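Local coordinates for protein thioesterase superfamily (Jannaschia sp., PDB 2OAF) that probably hydrolyses thioesters such as acyl-CoA conjugates, as a member of the hotdog-fold thioesterase superfamily, at residues His19-Thr24 with Leu90-Trp95; Gly70-Arg75 with Val125-Asp130; Pro83-His88 with Gly110-Val115; Thr101-Phe106 with Ala121-Phe126. All blocks are in the same frame, centred on the assembly; numbering follows the deposited sequence.

Contact 1 (His19-Thr24 with Leu90-Trp95)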
loop_
_atom_site.group_PDB
_atom_site.type_symbol
_atom_site.label_atom_id
_atom_site.label_comp_id
_atom_site.label_asym_id
_atom_site.label_seq_id
_atom_site.Cartn_x
_atom_site.Cartn_y
_atom_site.Cartn_z
ATOM N N HIS B 19 6.883 1.220 19.467
ATOM C CA HIS B 19 6.046 0.315 18.677
ATOM C C HIS B 19 6.924 -0.496 17.723
ATOM O O HIS B 19 7.672 0.076 16.957
ATOM C CB HIS B 19 5.011 1.109 17.883
ATOM C CG HIS B 19 4.168 0.258 16.988
ATOM N ND1 HIS B 19 3.345 -0.738 17.478
ATOM C CD2 HIS B 19 4.032 0.236 15.641
ATOM C CE1 HIS B 19 2.755 -1.348 16.468
ATOM N NE2 HIS B 19 3.153 -0.779 15.341
ATOM N N ASP B 20 6.820 -1.826 17.768
ATOM C CA ASP B 20 7.580 -2.690 16.859
ATOM C C ASP B 20 6.862 -2.809 15.546
ATOM O O ASP B 20 5.662 -3.053 15.539
ATOM C CB ASP B 20 7.725 -4.099 17.413
ATOM C CG ASP B 20 8.638 -4.184 18.629
ATOM O OD1 ASP B 20 9.302 -3.199 18.975
ATOM O OD2 ASP B 20 8.659 -5.261 19.260
ATOM N N VAL B 21 7.598 -2.636 14.456
ATOM C CA VAL B 21 7.094 -2.831 13.114
ATOM C C VAL B 21 7.961 -3.929 12.469
ATOM O O VAL B 21 9.183 -3.854 12.490
ATOM C CB VAL B 21 7.132 -1.507 12.310
ATOM C CG1 VAL B 21 6.763 -1.740 10.853
ATOM C CG2 VAL B 21 6.197 -0.457 12.939
ATOM N N ARG B 22 7.311 -4.963 11.950
ATOM C CA ARG B 22 7.957 -6.012 11.207
ATOM C C ARG B 22 8.084 -5.550 9.745
ATOM O O ARG B 22 7.082 -5.300 9.064
ATOM C CB ARG B 22 7.117 -7.314 11.286
ATOM C CG ARG B 22 7.853 -8.606 10.774
ATOM C CD ARG B 22 6.934 -9.917 10.804
ATOM N NE ARG B 22 5.850 -9.893 9.803
ATOM N N VAL B 23 9.308 -5.425 9.254
ATOM C CA VAL B 23 9.523 -5.061 7.853
ATOM C C VAL B 23 9.763 -6.340 7.094
ATOM O O VAL B 23 10.494 -7.178 7.571
ATOM C CB VAL B 23 10.758 -4.147 7.742
ATOM C CG1 VAL B 23 11.067 -3.817 6.284
ATOM C CG2 VAL B 23 10.517 -2.871 8.599
ATOM N N THR B 24 9.196 -6.485 5.903
ATOM C CA THR B 24 9.355 -7.728 5.171
ATOM C C THR B 24 9.650 -7.494 3.704
ATOM O O THR B 24 9.646 -6.365 3.212
ATOM C CB THR B 24 8.101 -8.632 5.281
ATOM O OG1 THR B 24 7.031 -8.055 4.538
ATOM C CG2 THR B 24 7.670 -8.858 6.757
ATOM N N LEU B 90 11.831 -3.053 13.206
ATOM C CA LEU B 90 11.894 -1.575 13.209
ATOM C C LEU B 90 11.249 -1.109 14.501
ATOM O O LEU B 90 10.039 -1.239 14.670
ATOM C CB LEU B 90 11.137 -0.981 12.014
ATOM C CG LEU B 90 11.152 0.543 11.824
ATOM C CD1 LEU B 90 12.590 1.104 11.578
ATOM C CD2 LEU B 90 10.206 0.943 10.685
ATOM N N LYS B 91 12.049 -0.567 15.403
ATOM C CA LYS B 91 11.540 -0.049 16.660
ATOM C C LYS B 91 11.224 1.423 16.499
ATOM O O LYS B 91 12.130 2.271 16.311
ATOM C CB LYS B 91 12.570 -0.232 17.770
ATOM C CG LYS B 91 13.019 -1.661 17.980
ATOM C CD LYS B 91 12.147 -2.363 18.985
ATOM C CE LYS B 91 12.616 -3.788 19.292
ATOM N NZ LYS B 91 11.751 -4.457 20.309
ATOM N N CYS B 92 9.939 1.745 16.566
ATOM C CA CYS B 92 9.491 3.106 16.372
ATOM C C CYS B 92 9.273 3.757 17.714
ATOM O O CYS B 92 8.274 3.541 18.367
ATOM C CB CYS B 92 8.235 3.136 15.531
ATOM S SG CYS B 92 8.489 2.518 13.846
ATOM N N HIS B 93 10.237 4.579 18.109
ATOM C CA HIS B 93 10.182 5.329 19.371
ATOM C C HIS B 93 9.304 6.551 19.128
ATOM O O HIS B 93 9.625 7.400 18.283
ATOM C CB HIS B 93 11.578 5.796 19.808
ATOM C CG HIS B 93 12.551 4.688 20.052
ATOM N ND1 HIS B 93 13.089 4.433 21.297
ATOM C CD2 HIS B 93 13.085 3.767 19.214
ATOM C CE1 HIS B 93 13.924 3.413 21.210
ATOM N NE2 HIS B 93 13.934 2.983 19.959
ATOM N N THR B 94 8.208 6.655 19.868
ATOM C CA THR B 94 7.122 7.560 19.509
ATOM C C THR B 94 6.700 8.375 20.714
ATOM O O THR B 94 6.479 7.829 21.808
ATOM C CB THR B 94 5.915 6.742 19.005
ATOM O OG1 THR B 94 6.378 5.887 17.969
ATOM C CG2 THR B 94 4.794 7.642 18.460
ATOM N N TRP B 95 6.573 9.680 20.527
ATOM C CA TRP B 95 6.108 10.522 21.614
ATOM C C TRP B 95 5.573 11.850 21.109
ATOM O O TRP B 95 5.962 12.295 20.041
ATOM C CB TRP B 95 7.252 10.778 22.617
ATOM C CG TRP B 95 8.324 11.671 22.105
ATOM C CD1 TRP B 95 8.479 12.985 22.390
ATOM C CD2 TRP B 95 9.393 11.325 21.197
ATOM N NE1 TRP B 95 9.583 13.482 21.739
ATOM C CE2 TRP B 95 10.157 12.494 20.992
ATOM C CE3 TRP B 95 9.761 10.155 20.527
ATOM C CZ2 TRP B 95 11.283 12.529 20.165
ATOM C CZ3 TRP B 95 10.897 10.182 19.706
ATOM C CH2 TRP B 95 11.632 11.373 19.525
#
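Asp20 and Lys91 lie side by side on an exposed face of two antiparallel strands, their side chains pointing the same way, and meet in a salt bridge. Lys91 NZ reaches Asp20 OD1 at 3.1 Å on the syn side of the carboxylate, about 30° out of its plane, while the bond to OD2 is weak. A bend in the lysine chain (chi2 -90°) places its CD beside the same oxygen, so aliphatic carbon as well as the ammonium lies against the acid. Either side of this non-hydrogen-bonded pair come two hydrogen-bonded ones. His19 N gives to Cys92 O at 2.9 Å and Val21 N to Leu90 O at 2.8 Å, each answered by a bond in the reverse direction.

The face carrying Val21, Leu90 and Cys92 is buried: Val21 CG2 rests 3.9 Å from Cys92 SG, and Val23 CG2 packs 4.0 Å from Leu90 CB. This is the inner surface of the hotdog fold, whose sheet wraps round the long helix 39-54; Val21 touches Phe42 there and Cys92 touches Ala46. His19 has CG anti to its backbone N (chi1 177°); its side chain touches Ala49 of the same helix, and NE2 is hydrogen-bonded to Glu45. Further along, Thr94 OG1 bonds to Cys92 O at 3.0 Å, reaching that oxygen from the face of the carbonyl opposite to His19 N.

Contact 2 (Gly70-Arg75 with Val125-Asp130). With PO4 (phosphate ion), chain D.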
loop_
_atom_site.group_PDB
_atom_site.type_symbol
_atom_site.label_atom_id
_atom_site.label_comp_id
_atom_site.label_asym_id
_atom_site.label_seq_id
_atom_site.Cartn_x
_atom_site.Cartn_y
_atom_site.Cartn_z
ATOM N N GLY B 70 -11.522 13.096 15.681
ATOM C CA GLY B 70 -10.613 12.828 14.593
ATOM C C GLY B 70 -9.342 13.611 14.791
ATOM O O GLY B 70 -9.335 14.641 15.478
ATOM N N THR B 71 -8.250 13.113 14.227
ATOM C CA THR B 71 -6.966 13.814 14.306
ATOM C C THR B 71 -6.319 13.801 12.920
ATOM O O THR B 71 -5.275 13.226 12.728
ATOM C CB THR B 71 -6.012 13.262 15.405
ATOM O OG1 THR B 71 -5.504 11.967 15.055
ATOM C CG2 THR B 71 -6.686 13.194 16.746
ATOM N N PRO B 72 -6.947 14.479 11.955
ATOM C CA PRO B 72 -6.371 14.518 10.603
ATOM C C PRO B 72 -4.986 15.192 10.561
ATOM O O PRO B 72 -4.721 16.110 11.324
ATOM C CB PRO B 72 -7.420 15.305 9.794
ATOM C CG PRO B 72 -8.180 16.090 10.810
ATOM C CD PRO B 72 -8.197 15.263 12.054
ATOM N N PHE B 73 -4.129 14.734 9.657
ATOM C CA PHE B 73 -2.794 15.313 9.516
ATOM C C PHE B 73 -2.787 16.594 8.728
ATOM O O PHE B 73 -3.499 16.743 7.733
ATOM C CB PHE B 73 -1.839 14.319 8.865
ATOM C CG PHE B 73 -1.479 13.202 9.773
ATOM C CD1 PHE B 73 -2.312 12.103 9.900
ATOM C CD2 PHE B 73 -0.339 13.275 10.557
ATOM C CE1 PHE B 73 -2.016 11.077 10.771
ATOM C CE2 PHE B 73 -0.032 12.238 11.430
ATOM C CZ PHE B 73 -0.881 11.131 11.526
ATOM N N VAL B 74 -1.968 17.533 9.180
ATOM C CA VAL B 74 -1.776 18.795 8.454
ATOM C C VAL B 74 -0.320 18.978 8.000
ATOM O O VAL B 74 -0.057 19.763 7.099
ATOM C CB VAL B 74 -2.275 20.015 9.248
ATOM C CG1 VAL B 74 -3.803 19.981 9.377
ATOM C CG2 VAL B 74 -1.611 20.103 10.611
ATOM N N ARG B 75 0.607 18.238 8.599
ATOM C CA ARG B 75 1.999 18.255 8.169
ATOM C C ARG B 75 2.736 16.990 8.569
ATOM O O ARG B 75 2.453 16.372 9.610
ATOM C CB ARG B 75 2.727 19.469 8.746
ATOM C CG ARG B 75 4.232 19.553 8.384
ATOM C CD ARG B 75 4.818 20.911 8.813
ATOM N NE ARG B 75 6.285 20.896 8.736
ATOM C CZ ARG B 75 6.987 21.109 7.624
ATOM N NH1 ARG B 75 6.378 21.396 6.485
ATOM N NH2 ARG B 75 8.321 21.050 7.656
ATOM N N VAL B 125 -4.411 18.107 13.564
ATOM C CA VAL B 125 -5.395 18.951 14.240
ATOM C C VAL B 125 -6.483 18.013 14.780
ATOM O O VAL B 125 -6.403 16.802 14.587
ATOM C CB VAL B 125 -5.977 20.033 13.304
ATOM C CG1 VAL B 125 -4.899 21.070 12.951
ATOM C CG2 VAL B 125 -6.621 19.410 12.051
ATOM N N PHE B 126 -7.469 18.562 15.475
ATOM C CA PHE B 126 -8.544 17.776 16.089
ATOM C C PHE B 126 -9.850 18.149 15.439
ATOM O O PHE B 126 -10.080 19.333 15.144
ATOM C CB PHE B 126 -8.630 18.049 17.595
ATOM C CG PHE B 126 -7.475 17.501 18.375
ATOM C CD1 PHE B 126 -6.311 18.239 18.531
ATOM C CD2 PHE B 126 -7.535 16.221 18.951
ATOM C CE1 PHE B 126 -5.219 17.722 19.260
ATOM C CE2 PHE B 126 -6.442 15.706 19.675
ATOM C CZ PHE B 126 -5.287 16.459 19.820
ATOM N N THR B 127 -10.690 17.145 15.201
ATOM C CA THR B 127 -12.043 17.372 14.708
ATOM C C THR B 127 -13.083 16.711 15.619
ATOM O O THR B 127 -12.763 15.815 16.426
ATOM C CB THR B 127 -12.235 16.805 13.285
ATOM O OG1 THR B 127 -11.955 15.407 13.307
ATOM C CG2 THR B 127 -11.319 17.497 12.248
ATOM N N ILE B 128 -14.312 17.208 15.492
ATOM C CA ILE B 128 -15.524 16.499 15.874
ATOM C C ILE B 128 -15.768 15.546 14.719
ATOM O O ILE B 128 -16.188 15.965 13.652
ATOM C CB ILE B 128 -16.713 17.457 16.018
ATOM C CG1 ILE B 128 -16.422 18.502 17.112
ATOM C CG2 ILE B 128 -17.967 16.678 16.372
ATOM C CD1 ILE B 128 -17.164 19.806 16.957
ATOM N N ALA B 129 -15.476 14.270 14.926
ATOM C CA ALA B 129 -15.320 13.347 13.811
ATOM C C ALA B 129 -16.548 13.307 12.922
ATOM O O ALA B 129 -16.430 13.446 11.703
ATOM C CB ALA B 129 -14.979 11.952 14.298
ATOM N N ASP B 130 -17.723 13.131 13.524
ATOM C CA ASP B 130 -18.950 12.923 12.738
ATOM C C ASP B 130 -19.400 14.161 11.951
ATOM O O ASP B 130 -20.198 14.043 11.026
ATOM C CB ASP B 130 -20.101 12.352 13.599
ATOM C CG ASP B 130 -20.549 13.283 14.733
ATOM O OD1 ASP B 130 -20.098 14.450 14.834
ATOM O OD2 ASP B 130 -21.385 12.818 15.541
HETATM P P PO4 D . -6.194 11.558 6.977
HETATM O O1 PO4 D . -6.258 11.962 5.531
HETATM O O2 PO4 D . -5.198 10.419 7.100
HETATM O O3 PO4 D . -5.715 12.769 7.775
HETATM O O4 PO4 D . -7.566 11.121 7.487
#
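Val125 lies against both Pro72 and Val74 through its two methyl groups. Its CG1 lies anti to the carbonyl carbon (chi1 -68°) and meets Val74 CG1 at 3.9 Å, the two valines crossing at about a right angle; its CG2 takes the other branch and touches Pro72 CG, also at 3.9 Å. In the backbone, Val125 N donates to Pro72 O at 3.0 Å, approaching nearly in line with the C=O bond.

Pro72 also meets Thr127, whose CG2 comes tip to tip with the ring, 3.7 Å from Pro72 CG. An alanine here would lose CG and CD, and would probably open a gap between Val125 CG2 and Thr127 CG2 and leave the backbone more able to turn. Regular pairing within the hotdog sheet lapses at Thr71 and Pro72, consistent with a proline that has no N-H to give: strand 69-80 runs antiparallel to strand 115-128, yet the bridge at Gly70 is followed by a short irregular passage, and beyond it Val74 and Arg75 both face Thr123 in a classic beta bulge.

Gly70 pairs with Thr127 through two backbone bonds, Thr127 N to Gly70 O being 2.9 Å. Because the glycine has no side chain, Thr127 OG1 can sit 3.2 Å from Gly70 CA. Thr71 CG2 lies 3.8 Å from Phe126 CD2, the two side chains pointing the same way. Past the proline, Phe73 N donates at 3.1 Å to O3 of a phosphate ion, probably from the crystallisation liquor, which is also bound by Thr36 of the third subunit.

Contact 3 (Pro83-His88 with Gly110-Val115)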
loop_
_atom_site.group_PDB
_atom_site.type_symbol
_atom_site.label_atom_id
_atom_site.label_comp_id
_atom_site.label_asym_id
_atom_site.label_seq_id
_atom_site.Cartn_x
_atom_site.Cartn_y
_atom_site.Cartn_z
ATOM N N PRO B 83 19.142 2.913 5.701
ATOM C CA PRO B 83 18.101 2.064 5.142
ATOM C C PRO B 83 17.409 1.154 6.140
ATOM O O PRO B 83 18.028 0.653 7.085
ATOM C CB PRO B 83 18.864 1.163 4.178
ATOM C CG PRO B 83 20.108 1.804 3.950
ATOM C CD PRO B 83 20.455 2.567 5.160
ATOM N N VAL B 84 16.136 0.911 5.895
ATOM C CA VAL B 84 15.344 0.009 6.703
ATOM C C VAL B 84 15.267 -1.342 5.952
ATOM O O VAL B 84 15.016 -1.381 4.747
ATOM C CB VAL B 84 13.962 0.581 6.926
ATOM C CG1 VAL B 84 13.070 -0.461 7.542
ATOM C CG2 VAL B 84 14.029 1.884 7.854
ATOM N N THR B 85 15.544 -2.441 6.643
ATOM C CA THR B 85 15.484 -3.782 6.002
ATOM C C THR B 85 14.740 -4.791 6.857
ATOM O O THR B 85 14.466 -4.563 8.031
ATOM C CB THR B 85 16.859 -4.369 5.728
ATOM O OG1 THR B 85 17.402 -4.877 6.962
ATOM C CG2 THR B 85 17.800 -3.341 5.088
ATOM N N PRO B 86 14.400 -5.939 6.284
ATOM C CA PRO B 86 13.843 -7.012 7.101
ATOM C C PRO B 86 14.791 -7.741 8.046
ATOM O O PRO B 86 14.340 -8.678 8.705
ATOM C CB PRO B 86 13.344 -8.030 6.055
ATOM C CG PRO B 86 13.225 -7.280 4.796
ATOM C CD PRO B 86 14.395 -6.318 4.863
ATOM N N ARG B 87 16.062 -7.336 8.125
ATOM C CA ARG B 87 17.018 -8.028 8.990
ATOM C C ARG B 87 16.727 -7.818 10.468
ATOM O O ARG B 87 17.189 -8.587 11.278
ATOM C CB ARG B 87 18.451 -7.571 8.736
ATOM C CG ARG B 87 18.934 -7.618 7.289
ATOM C CD ARG B 87 19.299 -9.005 6.932
ATOM N NE ARG B 87 19.954 -9.102 5.631
ATOM C CZ ARG B 87 20.168 -10.257 5.018
ATOM N NH1 ARG B 87 19.770 -11.394 5.591
ATOM N NH2 ARG B 87 20.760 -10.279 3.834
ATOM N N HIS B 88 15.995 -6.760 10.833
ATOM C CA HIS B 88 15.663 -6.497 12.249
ATOM C C HIS B 88 14.281 -5.918 12.361
ATOM O O HIS B 88 13.758 -5.403 11.400
ATOM C CB HIS B 88 16.656 -5.517 12.859
ATOM C CG HIS B 88 18.078 -5.896 12.627
ATOM N ND1 HIS B 88 18.672 -6.972 13.265
ATOM C CD2 HIS B 88 19.006 -5.393 11.782
ATOM C CE1 HIS B 88 19.918 -7.089 12.841
ATOM N NE2 HIS B 88 20.144 -6.149 11.937
ATOM N N GLY B 110 12.589 5.872 13.845
ATOM C CA GLY B 110 12.579 4.465 13.423
ATOM C C GLY B 110 13.997 3.962 13.568
ATOM O O GLY B 110 14.902 4.506 12.927
ATOM N N VAL B 111 14.186 2.960 14.437
ATOM C CA VAL B 111 15.513 2.489 14.848
ATOM C C VAL B 111 15.635 1.001 14.628
ATOM O O VAL B 111 14.721 0.254 14.990
ATOM C CB VAL B 111 15.738 2.796 16.351
ATOM C CG1 VAL B 111 17.139 2.373 16.758
ATOM C CG2 VAL B 111 15.499 4.306 16.611
ATOM N N GLN B 112 16.715 0.572 13.970
ATOM C CA GLN B 112 16.950 -0.843 13.699
ATOM C C GLN B 112 18.315 -1.259 14.196
ATOM O O GLN B 112 19.325 -0.719 13.741
ATOM C CB GLN B 112 16.858 -1.152 12.199
ATOM C CG GLN B 112 15.456 -1.271 11.684
ATOM C CD GLN B 112 15.365 -2.049 10.390
ATOM O OE1 GLN B 112 16.141 -1.835 9.463
ATOM N NE2 GLN B 112 14.357 -2.915 10.302
ATOM N N ASP B 113 18.344 -2.211 15.128
ATOM C CA ASP B 113 19.580 -2.607 15.753
ATOM C C ASP B 113 20.334 -1.402 16.305
ATOM O O ASP B 113 21.572 -1.299 16.221
ATOM C CB ASP B 113 20.410 -3.407 14.776
ATOM C CG ASP B 113 20.844 -4.721 15.355
ATOM O OD1 ASP B 113 20.103 -5.238 16.203
ATOM O OD2 ASP B 113 21.880 -5.237 14.923
ATOM N N GLY B 114 19.572 -0.499 16.918
ATOM C CA GLY B 114 20.120 0.731 17.508
ATOM C C GLY B 114 20.529 1.853 16.591
ATOM O O GLY B 114 20.901 2.927 17.065
ATOM N N VAL B 115 20.483 1.616 15.281
ATOM C CA VAL B 115 20.758 2.643 14.291
ATOM C C VAL B 115 19.481 3.411 13.982
ATOM O O VAL B 115 18.454 2.810 13.643
ATOM C CB VAL B 115 21.249 2.015 12.946
ATOM C CG1 VAL B 115 21.588 3.110 11.902
ATOM C CG2 VAL B 115 22.458 1.088 13.183
HETATM O O HOH W 1 18.868 -1.794 9.210
#
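Gln112, the first residue of the type I' turn that links strands 103-112 and 115-128 of the hairpin, reaches across to Thr85, where an ST turn shapes the loop before strand 90-99. Its extended side chain brings the amide against the threonine backbone, and both ends are used. Thr85 N donates to Gln112 OE1 at 2.9 Å with an N-H...O angle of 168°, and Gln112 NE2 returns a bond of 2.8 Å to Thr85 O, lying in the plane of that carbonyl. A water adds a second donor to OE1, 2.7 Å away. An alanine in place of Gln112 would probably leave Thr85 N and Thr85 O without these mates and the loop freer to move. Thr85 OG1 meanwhile accepts from Arg87 N at 3.0 Å.

Next along the turn, the carboxylate of Asp113 stacks on the His88 ring, their planes 14° apart, with Asp113 CG 3.6 Å above the ring's centre; Arg87 CB covers the opposite face, offset toward the rim. The paired donor and acceptor fix which way round the glutamine amide sits, and the acid lying flat over the imidazole would be expected to favour some positive charge on that ring.

Contact 4 (Thr101-Phe106 with Ala121-Phe126). With PO4 (phosphate ion), chain H.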
loop_
_atom_site.group_PDB
_atom_site.type_symbol
_atom_site.label_atom_id
_atom_site.label_comp_id
_atom_site.label_asym_id
_atom_site.label_seq_id
_atom_site.Cartn_x
_atom_site.Cartn_y
_atom_site.Cartn_z
ATOM N N THR B 101 -3.185 24.599 21.355
ATOM C CA THR B 101 -4.623 24.685 21.538
ATOM C C THR B 101 -5.316 23.884 20.456
ATOM O O THR B 101 -6.325 23.240 20.713
ATOM C CB THR B 101 -5.091 26.140 21.436
ATOM O OG1 THR B 101 -4.362 26.939 22.375
ATOM C CG2 THR B 101 -6.581 26.258 21.707
ATOM N N LYS B 102 -4.777 23.947 19.241
ATOM C CA LYS B 102 -5.417 23.303 18.088
ATOM C C LYS B 102 -4.707 22.053 17.538
ATOM O O LYS B 102 -5.373 21.201 16.974
ATOM C CB LYS B 102 -5.661 24.350 16.997
ATOM C CG LYS B 102 -6.798 25.329 17.411
ATOM C CD LYS B 102 -7.015 26.499 16.431
ATOM C CE LYS B 102 -5.787 27.431 16.358
ATOM N NZ LYS B 102 -6.152 28.805 15.888
ATOM N N SER B 103 -3.388 21.929 17.695
ATOM C CA SER B 103 -2.665 20.830 17.064
ATOM C C SER B 103 -1.756 20.091 18.032
ATOM O O SER B 103 -1.366 20.633 19.040
ATOM C CB SER B 103 -1.791 21.364 15.925
ATOM O OG SER B 103 -0.730 22.127 16.479
ATOM N N ILE B 104 -1.408 18.853 17.647
ATOM C CA ILE B 104 -0.447 18.028 18.358
ATOM C C ILE B 104 0.642 17.606 17.378
ATOM O O ILE B 104 0.349 17.366 16.219
ATOM C CB ILE B 104 -1.153 16.788 18.955
ATOM C CG1 ILE B 104 -0.200 16.003 19.885
ATOM C CG2 ILE B 104 -1.747 15.870 17.828
ATOM C CD1 ILE B 104 -0.876 14.846 20.582
ATOM N N THR B 105 1.890 17.535 17.825
ATOM C CA THR B 105 2.963 17.020 16.990
ATOM C C THR B 105 3.590 15.834 17.680
ATOM O O THR B 105 3.996 15.908 18.851
ATOM C CB THR B 105 4.032 18.061 16.699
ATOM O OG1 THR B 105 3.435 19.188 16.053
ATOM C CG2 THR B 105 5.165 17.478 15.827
ATOM N N PHE B 106 3.648 14.738 16.929
ATOM C CA PHE B 106 4.297 13.513 17.340
ATOM C C PHE B 106 5.617 13.413 16.635
ATOM O O PHE B 106 5.687 13.656 15.418
ATOM C CB PHE B 106 3.459 12.298 16.942
ATOM C CG PHE B 106 2.244 12.095 17.805
ATOM C CD1 PHE B 106 2.326 11.382 18.978
ATOM C CD2 PHE B 106 1.024 12.615 17.439
ATOM C CE1 PHE B 106 1.208 11.186 19.772
ATOM C CE2 PHE B 106 -0.092 12.405 18.227
ATOM C CZ PHE B 106 0.013 11.684 19.395
ATOM N N ALA B 121 8.530 14.027 12.212
ATOM C CA ALA B 121 7.616 14.830 13.015
ATOM C C ALA B 121 6.292 14.968 12.243
ATOM O O ALA B 121 6.280 15.246 11.047
ATOM C CB ALA B 121 8.226 16.209 13.303
ATOM N N PHE B 122 5.191 14.738 12.943
ATOM C CA PHE B 122 3.876 14.568 12.333
ATOM C C PHE B 122 2.852 15.362 13.121
ATOM O O PHE B 122 2.685 15.132 14.311
ATOM C CB PHE B 122 3.505 13.087 12.389
ATOM C CG PHE B 122 4.531 12.184 11.745
ATOM C CD1 PHE B 122 5.629 11.720 12.466
ATOM C CD2 PHE B 122 4.391 11.796 10.432
ATOM C CE1 PHE B 122 6.563 10.879 11.873
ATOM C CE2 PHE B 122 5.321 10.964 9.832
ATOM C CZ PHE B 122 6.423 10.518 10.565
ATOM N N THR B 123 2.183 16.296 12.459
ATOM C CA THR B 123 1.309 17.254 13.114
ATOM C C THR B 123 -0.126 17.032 12.656
ATOM O O THR B 123 -0.402 16.926 11.449
ATOM C CB THR B 123 1.725 18.690 12.766
ATOM O OG1 THR B 123 3.109 18.861 13.093
ATOM C CG2 THR B 123 0.884 19.705 13.565
ATOM N N CYS B 124 -1.011 16.905 13.637
ATOM C CA CYS B 124 -2.439 16.671 13.468
ATOM C C CYS B 124 -3.232 17.810 14.106
ATOM O O CYS B 124 -2.785 18.379 15.081
ATOM C CB CYS B 124 -2.805 15.403 14.221
ATOM S SG CYS B 124 -1.941 13.954 13.573
ATOM N N VAL B 125 -4.411 18.107 13.564
ATOM C CA VAL B 125 -5.395 18.951 14.240
ATOM C C VAL B 125 -6.483 18.013 14.780
ATOM O O VAL B 125 -6.403 16.802 14.587
ATOM C CB VAL B 125 -5.977 20.033 13.304
ATOM C CG1 VAL B 125 -4.899 21.070 12.951
ATOM C CG2 VAL B 125 -6.621 19.410 12.051
ATOM N N PHE B 126 -7.469 18.562 15.475
ATOM C CA PHE B 126 -8.544 17.776 16.089
ATOM C C PHE B 126 -9.850 18.149 15.439
ATOM O O PHE B 126 -10.080 19.333 15.144
ATOM C CB PHE B 126 -8.630 18.049 17.595
ATOM C CG PHE B 126 -7.475 17.501 18.375
ATOM C CD1 PHE B 126 -6.311 18.239 18.531
ATOM C CD2 PHE B 126 -7.535 16.221 18.951
ATOM C CE1 PHE B 126 -5.219 17.722 19.260
ATOM C CE2 PHE B 126 -6.442 15.706 19.675
ATOM C CZ PHE B 126 -5.287 16.459 19.820
HETATM P P PO4 H . -1.613 25.472 17.712
HETATM O O1 PO4 H . -0.513 26.299 18.363
HETATM O O2 PO4 H . -1.560 24.070 18.261
HETATM O O3 PO4 H . -2.937 26.145 18.048
HETATM O O4 PO4 H . -1.395 25.382 16.210
HETATM O O HOH W 2 -7.789 21.499 15.867
#
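Thr105 and Thr123 share one rotamer, OG1 anti to the carbonyl carbon (chi1 -58° and -55°), and this sets their two hydroxyls facing across a non-hydrogen-bonded pair. OG1 of Thr105 lies 3.0 Å from OG1 of Thr123, in a hydrogen bond for which either could be the donor. Flanking this pair are hydrogen-bonded ones: Ile104 N to Cys124 O is 3.0 Å, Phe106 N to Phe122 O 2.8 Å, and each has its return bond.

Ile104, Phe106, Phe122 and Cys124 occupy the other, buried face. Ile104 CG2 packs 3.8 Å from Cys124 CB and lies 4.1 Å from Phe126 CZ. Phe106 and Phe122 lie against helix 39-54, the former meeting Trp50 edge-to-face. Where the strands begin to part, Lys102 O lies in the plane of the Phe126 ring at its edge, 3.5 Å from CD1, and a water ties Lys102 O to Phe126 N.

On the Thr105 side, Ser103 OG gives a 2.8 Å bond to O2 of a phosphate ion that Ser103 N also reaches; Lys102 N bonds to O3 of the ion, and Arg98 holds it too. The ion is probably from the crystallisation liquor. The two strands form a long antiparallel hairpin whose apolar face, with Ile104, Phe106, Phe122 and Cys124, packs on helix 39-54, the helix that the hotdog sheet wraps.

Starting from the N terminus, contact 1 brings strand 17-21 onto strand 90-99 and so closes a loop that holds the helices 39-54 and 59-65. Contact 2 opens inside that loop, at 70-75, and closes only at 125-130, so the two cross. Contact 3 also crosses contact 1, tying the 83-88 loop to the hairpin turn, and lies wholly within the span of contact 2; Val23 and Val84 touch where contacts 1 and 3 meet. Contact 4 starts after contact 1 is complete, crosses contact 3, and shares Val125 and Phe126 with contact 2. Contacts 1 and 3 thus lie on one side of the chain's centre, contacts 2 and 4 on the other.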